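Local coordinates for protein 3-chlorocatechol 1,2-dioxygenase (Rhodococcus opacus, PDB 2BOY) that probably opens the aromatic ring of 3-chlorocatechol and related catechols between the two hydroxyl-bearing carbons, using molecular oxygen and a ferric iron, at residues P93-E98 against D142-G147; L228-D233 against F243-K248. All coordinates share one frame; numbering follows the deposited sequence.

Interaction 1 of 2, residues P93-E98 against D142-G147; sequences PMRDDE and DYLFRG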
loop_
_atom_site.group_PDB
_atom_site.type_symbol
_atom_site.label_atom_id
_atom_site.label_comp_id
_atom_site.label_asym_id
_atom_site.label_seq_id
_atom_site.Cartn_x
_atom_site.Cartn_y
_atom_site.Cartn_z
ATOM N N PRO A 93 16.574 -31.144 8.182
ATOM C CA PRO A 93 16.360 -31.895 6.929
ATOM C C PRO A 93 17.214 -31.353 5.800
ATOM O O PRO A 93 17.129 -30.153 5.468
ATOM C CB PRO A 93 14.849 -31.768 6.671
ATOM C CG PRO A 93 14.234 -31.597 8.098
ATOM C CD PRO A 93 15.294 -30.630 8.746
ATOM N N MET A 94 18.119 -32.223 5.302
ATOM C CA MET A 94 19.086 -31.819 4.300
ATOM C C MET A 94 19.187 -32.922 3.238
ATOM O O MET A 94 18.930 -34.092 3.523
ATOM C CB MET A 94 20.461 -31.640 4.965
ATOM C CG MET A 94 20.518 -30.425 5.839
ATOM S SD MET A 94 22.100 -30.129 6.568
ATOM C CE MET A 94 22.065 -31.296 7.880
ATOM N N ARG A 95 19.586 -32.546 2.033
ATOM C CA ARG A 95 19.719 -33.529 0.961
ATOM C C ARG A 95 20.988 -34.343 1.179
ATOM O O ARG A 95 21.891 -33.880 1.866
ATOM C CB ARG A 95 19.777 -32.825 -0.394
ATOM C CG ARG A 95 18.379 -32.252 -0.757
ATOM C CD ARG A 95 18.409 -31.135 -1.778
ATOM N NE ARG A 95 18.972 -29.866 -1.291
ATOM C CZ ARG A 95 18.882 -28.728 -1.974
ATOM N NH1 ARG A 95 18.274 -28.713 -3.162
ATOM N NH2 ARG A 95 19.397 -27.607 -1.502
ATOM N N ASP A 96 21.069 -35.543 0.582
ATOM C CA ASP A 96 22.282 -36.357 0.759
ATOM C C ASP A 96 23.561 -35.682 0.260
ATOM O O ASP A 96 24.664 -36.067 0.670
ATOM C CB ASP A 96 22.205 -37.793 0.192
ATOM C CG ASP A 96 21.641 -37.884 -1.218
ATOM O OD1 ASP A 96 21.710 -36.921 -2.008
ATOM O OD2 ASP A 96 21.124 -38.949 -1.632
ATOM N N ASP A 97 23.437 -34.679 -0.588
ATOM C CA ASP A 97 24.631 -33.981 -1.078
ATOM C C ASP A 97 24.586 -32.488 -0.757
ATOM O O ASP A 97 25.117 -31.654 -1.498
ATOM C CB ASP A 97 24.815 -34.219 -2.588
ATOM C CG ASP A 97 23.659 -33.698 -3.421
ATOM O OD1 ASP A 97 22.632 -33.183 -2.851
ATOM O OD2 ASP A 97 23.677 -33.784 -4.668
ATOM N N GLU A 98 23.922 -32.153 0.347
ATOM C CA GLU A 98 23.707 -30.744 0.697
ATOM C C GLU A 98 25.026 -29.998 0.788
ATOM O O GLU A 98 25.932 -30.443 1.479
ATOM C CB GLU A 98 22.948 -30.658 2.030
ATOM C CG GLU A 98 22.328 -29.303 2.299
ATOM C CD GLU A 98 21.147 -29.029 1.406
ATOM O OE1 GLU A 98 20.254 -29.907 1.308
ATOM O OE2 GLU A 98 21.122 -27.923 0.797
ATOM N N ASP A 142 10.110 -30.499 0.171
ATOM C CA ASP A 142 9.270 -29.947 1.256
ATOM C C ASP A 142 9.935 -30.128 2.609
ATOM O O ASP A 142 10.391 -31.236 2.943
ATOM C CB ASP A 142 7.925 -30.674 1.315
ATOM C CG ASP A 142 7.018 -30.366 0.112
ATOM O OD1 ASP A 142 7.273 -29.417 -0.668
ATOM O OD2 ASP A 142 5.971 -31.021 -0.057
ATOM N N TYR A 143 9.948 -29.055 3.392
ATOM C CA TYR A 143 10.557 -29.002 4.724
ATOM C C TYR A 143 12.082 -29.133 4.734
ATOM O O TYR A 143 12.663 -29.381 5.788
ATOM C CB TYR A 143 9.922 -29.983 5.726
ATOM C CG TYR A 143 8.451 -29.651 6.052
ATOM C CD1 TYR A 143 8.106 -28.462 6.691
ATOM C CD2 TYR A 143 7.417 -30.546 5.715
ATOM C CE1 TYR A 143 6.769 -28.158 6.979
ATOM C CE2 TYR A 143 6.053 -30.253 6.022
ATOM C CZ TYR A 143 5.754 -29.057 6.627
ATOM O OH TYR A 143 4.435 -28.766 6.933
ATOM N N LEU A 144 12.737 -28.915 3.596
ATOM C CA LEU A 144 14.197 -28.824 3.675
ATOM C C LEU A 144 14.480 -27.681 4.667
ATOM O O LEU A 144 13.854 -26.612 4.542
ATOM C CB LEU A 144 14.797 -28.444 2.344
ATOM C CG LEU A 144 16.292 -28.739 2.218
ATOM C CD1 LEU A 144 16.425 -30.300 2.044
ATOM C CD2 LEU A 144 16.850 -27.980 1.064
ATOM N N PHE A 145 15.413 -27.885 5.596
ATOM C CA PHE A 145 15.872 -26.821 6.509
ATOM C C PHE A 145 14.726 -26.216 7.330
ATOM O O PHE A 145 14.754 -25.039 7.657
ATOM C CB PHE A 145 16.650 -25.715 5.777
ATOM C CG PHE A 145 18.053 -26.131 5.427
ATOM C CD1 PHE A 145 18.425 -26.311 4.083
ATOM C CD2 PHE A 145 18.952 -26.447 6.434
ATOM C CE1 PHE A 145 19.721 -26.752 3.779
ATOM C CE2 PHE A 145 20.258 -26.870 6.149
ATOM C CZ PHE A 145 20.633 -27.022 4.807
ATOM N N ARG A 146 13.788 -27.078 7.712
ATOM C CA ARG A 146 12.710 -26.728 8.651
ATOM C C ARG A 146 12.536 -27.890 9.613
ATOM O O ARG A 146 12.371 -29.052 9.176
ATOM C CB ARG A 146 11.410 -26.523 7.852
ATOM C CG ARG A 146 11.461 -25.362 6.854
ATOM C CD ARG A 146 10.184 -25.161 6.010
ATOM N NE ARG A 146 10.303 -24.060 5.056
ATOM C CZ ARG A 146 10.063 -22.769 5.316
ATOM N NH1 ARG A 146 9.701 -22.350 6.557
ATOM N NH2 ARG A 146 10.180 -21.881 4.330
ATOM N N GLY A 147 12.542 -27.615 10.929
ATOM C CA GLY A 147 12.401 -28.701 11.889
ATOM C C GLY A 147 11.951 -28.245 13.264
ATOM O O GLY A 147 12.167 -27.074 13.647
#

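Interaction 2 of 2, residues L228-D233 against F243-K248; sequences LLLSLD and FETSYK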
loop_
_atom_site.group_PDB
_atom_site.type_symbol
_atom_site.label_atom_id
_atom_site.label_comp_id
_atom_site.label_asym_id
_atom_site.label_seq_id
_atom_site.Cartn_x
_atom_site.Cartn_y
_atom_site.Cartn_z
ATOM N N LEU A 228 21.555 -10.614 19.095
ATOM C CA LEU A 228 21.252 -11.776 18.223
ATOM C C LEU A 228 22.419 -12.173 17.283
ATOM O O LEU A 228 22.272 -13.020 16.403
ATOM C CB LEU A 228 20.014 -11.445 17.373
ATOM C CG LEU A 228 18.767 -11.025 18.205
ATOM C CD1 LEU A 228 17.635 -10.595 17.285
ATOM C CD2 LEU A 228 18.349 -12.181 19.161
ATOM N N LEU A 229 23.571 -11.568 17.492
ATOM C CA LEU A 229 24.752 -11.917 16.725
ATOM C C LEU A 229 25.557 -13.063 17.372
ATOM O O LEU A 229 25.964 -12.976 18.542
ATOM C CB LEU A 229 25.607 -10.672 16.479
ATOM C CG LEU A 229 24.924 -9.580 15.608
ATOM C CD1 LEU A 229 25.579 -8.231 15.895
ATOM C CD2 LEU A 229 25.090 -9.957 14.147
ATOM N N LEU A 230 25.746 -14.140 16.613
ATOM C CA LEU A 230 26.437 -15.318 17.122
ATOM C C LEU A 230 27.902 -15.264 16.746
ATOM O O LEU A 230 28.242 -14.718 15.694
ATOM C CB LEU A 230 25.878 -16.579 16.473
ATOM C CG LEU A 230 24.396 -16.908 16.688
ATOM C CD1 LEU A 230 24.006 -18.105 15.814
ATOM C CD2 LEU A 230 24.074 -17.183 18.157
ATOM N N SER A 231 28.742 -15.833 17.604
ATOM C CA SER A 231 30.151 -16.082 17.277
ATOM C C SER A 231 30.326 -17.543 16.903
ATOM O O SER A 231 29.757 -18.429 17.530
ATOM C CB SER A 231 31.042 -15.739 18.467
ATOM O OG SER A 231 30.722 -16.547 19.581
ATOM N N LEU A 232 31.127 -17.780 15.879
ATOM C CA LEU A 232 31.414 -19.102 15.353
ATOM C C LEU A 232 32.846 -19.508 15.721
ATOM O O LEU A 232 33.787 -18.692 15.561
ATOM C CB LEU A 232 31.341 -19.027 13.837
ATOM C CG LEU A 232 30.158 -19.614 13.070
ATOM C CD1 LEU A 232 28.891 -19.724 13.920
ATOM C CD2 LEU A 232 29.949 -18.874 11.741
ATOM N N ASP A 233 33.006 -20.741 16.202
ATOM C CA ASP A 233 34.336 -21.325 16.398
ATOM C C ASP A 233 34.597 -22.360 15.321
ATOM O O ASP A 233 33.767 -23.230 15.068
ATOM C CB ASP A 233 34.446 -21.973 17.779
ATOM C CG ASP A 233 34.398 -20.948 18.914
ATOM O OD1 ASP A 233 34.755 -19.770 18.664
ATOM O OD2 ASP A 233 34.034 -21.229 20.084
ATOM N N PHE A 243 31.853 -25.588 12.033
ATOM C CA PHE A 243 31.689 -24.430 12.889
ATOM C C PHE A 243 30.787 -24.819 14.014
ATOM O O PHE A 243 29.883 -25.641 13.815
ATOM C CB PHE A 243 31.133 -23.266 12.081
ATOM C CG PHE A 243 32.106 -22.792 11.036
ATOM C CD1 PHE A 243 33.119 -21.907 11.376
ATOM C CD2 PHE A 243 32.082 -23.331 9.756
ATOM C CE1 PHE A 243 34.078 -21.496 10.406
ATOM C CE2 PHE A 243 33.037 -22.949 8.787
ATOM C CZ PHE A 243 34.025 -22.035 9.113
ATOM N N GLU A 244 31.032 -24.223 15.164
ATOM C CA GLU A 244 30.194 -24.436 16.331
ATOM C C GLU A 244 29.803 -23.097 16.942
ATOM O O GLU A 244 30.571 -22.121 16.907
ATOM C CB GLU A 244 30.954 -25.308 17.318
ATOM C CG GLU A 244 30.329 -25.446 18.673
ATOM C CD GLU A 244 31.262 -26.231 19.591
ATOM O OE1 GLU A 244 31.680 -25.665 20.633
ATOM O OE2 GLU A 244 31.607 -27.387 19.240
ATOM N N THR A 245 28.596 -23.051 17.496
ATOM C CA THR A 245 28.115 -21.838 18.152
ATOM C C THR A 245 27.154 -22.213 19.293
ATOM O O THR A 245 26.710 -23.332 19.353
ATOM C CB THR A 245 27.480 -20.900 17.099
ATOM O OG1 THR A 245 27.281 -19.602 17.684
ATOM C CG2 THR A 245 26.055 -21.352 16.703
ATOM N N SER A 246 26.887 -21.277 20.207
ATOM C CA SER A 246 26.108 -21.552 21.411
ATOM C C SER A 246 25.218 -20.352 21.568
ATOM O O SER A 246 25.626 -19.221 21.254
ATOM C CB SER A 246 27.002 -21.624 22.662
ATOM O OG SER A 246 27.854 -22.752 22.579
ATOM N N TYR A 247 24.013 -20.586 22.051
ATOM C CA TYR A 247 23.109 -19.488 22.383
ATOM C C TYR A 247 22.216 -19.877 23.531
ATOM O O TYR A 247 21.773 -21.018 23.617
ATOM C CB TYR A 247 22.218 -19.077 21.194
ATOM C CG TYR A 247 21.508 -17.757 21.421
ATOM C CD1 TYR A 247 22.187 -16.527 21.276
ATOM C CD2 TYR A 247 20.173 -17.738 21.786
ATOM C CE1 TYR A 247 21.531 -15.297 21.520
ATOM C CE2 TYR A 247 19.508 -16.565 22.021
ATOM C CZ TYR A 247 20.197 -15.336 21.892
ATOM O OH TYR A 247 19.507 -14.166 22.114
ATOM N N LYS A 248 21.913 -18.905 24.380
ATOM C CA LYS A 248 20.985 -19.136 25.466
ATOM C C LYS A 248 19.764 -18.261 25.311
ATOM O O LYS A 248 19.889 -17.009 25.317
ATOM C CB LYS A 248 21.643 -18.819 26.825
ATOM C CG LYS A 248 20.673 -18.914 28.015
ATOM C CD LYS A 248 21.318 -18.526 29.388
ATOM C CE LYS A 248 21.345 -16.987 29.606
ATOM N NZ LYS A 248 22.372 -16.513 30.641
HETATM O O HOH W 1 27.284 -17.173 19.910
HETATM O O HOH W 2 29.382 -19.114 20.511
HETATM O O HOH W 3 31.276 -20.472 19.315
HETATM O O HOH W 4 33.740 -23.820 20.830
#

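Interaction 1 of 2, residues P93-E98 against D142-G147
Pro-93 and Phe-145 are joined by a single backbone hydrogen bond, Phe-145 N to Pro-93 O at 2.8 Å, linking a loop that holds the type I turn Arg-95 to Glu-98 with the type II turn Tyr-143 to Arg-146. The pyrrolidine ring rests on the second turn, its CG 3.3 Å from Arg-146 O. Two side chains approach the Phe-145 ring. Met-94 passes obliquely, with CG 3.6 Å from Phe-145 CZ, and its sulfur makes a Met-aromatic contact. Glu-98, with CG anti to the backbone N (chi1 -163°) and the chain bent at chi2, comes tip to tip, OE2 lying at the ring edge 3.5 Å from CE1 and the carboxylate plane turned 77° from the ring. Arg-95 holds the same carboxylate side-on in a salt bridge: NE donates to OE1 at 2.9 Å and NH2 to OE2, while OE1 also takes the Arg-95 backbone N-H on its anti lone pair. Thus fixed, the guanidinium offers one face to Leu-144 CD2. An alanine in place of Glu-98 would probably leave Arg-95 NE and backbone N without their acceptor, free the guanidinium to swing off Leu-144, and uncover the edge of Phe-145. Met-94, Glu-98 and Phe-145 touch Ile-162 of strand 156-162, and Phe-145 and Gly-147 bond through their backbones to Gln-126 and Met-124, so the loop is fastened over the sheet where strand 146-150 begins.

Interaction 2 of 2, residues L228-D233 against F243-K248
Asp-233 and Glu-244 form an antiparallel hydrogen-bonded pair, each backbone N donating to the other's O at 2.9 Å; beyond this pair direct main-chain bonding gives way to water toward Ser-231. Both carbonyls of the pair have further partners: Asp-233 O takes a CA-H contact from Phe-243 CA, and Glu-244 O receives one from Leu-232 CA besides a hydrogen bond from a water. That water also donates to Ser-231 O, which in addition accepts from Thr-245 OG1 at 2.7 Å, the hydroxyl lying 40° above the carbonyl plane. OG1 is anti to the backbone N (chi1 -167°), apparently taking the place of the Ser-246 N-H that continued antiparallel pairing would bring to Ser-231 O. A second water accepts from Ser-231 N at 3.0 Å and donates to both Thr-245 OG1 and Ser-246 O; a third bonds Ser-231 OG and, weakly, Ser-246 N. At the Asp-233 end of the same row, a fourth donates to Asp-233 OD2 at 2.7 Å and to Glu-244 OE1 at 2.8 Å, which probably eases the repulsion of two carboxylates whose oxygens OD2 and OE1 are 5.1 Å apart; Glu-244 OE2 has a long, weak ion pair with Arg-106.

Apolar groups meet alongside this polar seam. Leu-230 CD2 lies 3.7 Å from Tyr-247 CD1, the two side chains crossing at about a right angle, and Leu-232 CG sits 3.9 Å from Phe-243 CB. These residues belong to a beta hairpin whose first strand, 229-236, is interrupted around Ser-231. Leu-230 bonds through its backbone to Tyr-209 of strand 204-210 and to Glu-211 just after it, and Phe-243 to Thr-102 and Ile-104 of strand 102-110, so the hairpin is flanked by one parallel neighbour on each side.

In the fold
Residues 93-98 and 142-147 both precede 228-233 and 243-248 in sequence, and both contacts involve one mixed beta-sheet. Their centres are 21 Å apart and their nearest atoms about 11 Å, so they do not touch. Strand 102-110, entered soon after residues 93-98, connects them: it pairs with 156-162 beside interaction 1 and with 241-250 of interaction 2. Strand 187-197, which carries the iron ligands His-191 and His-193, is linked through 121-125 to strand 146-150 and through 204-210 to 229-236. The two contacts thus belong to the beta framework around the ferric site, Arg-146 about 8 Å from the iron and Leu-228 about 12 Å, side chain to ion.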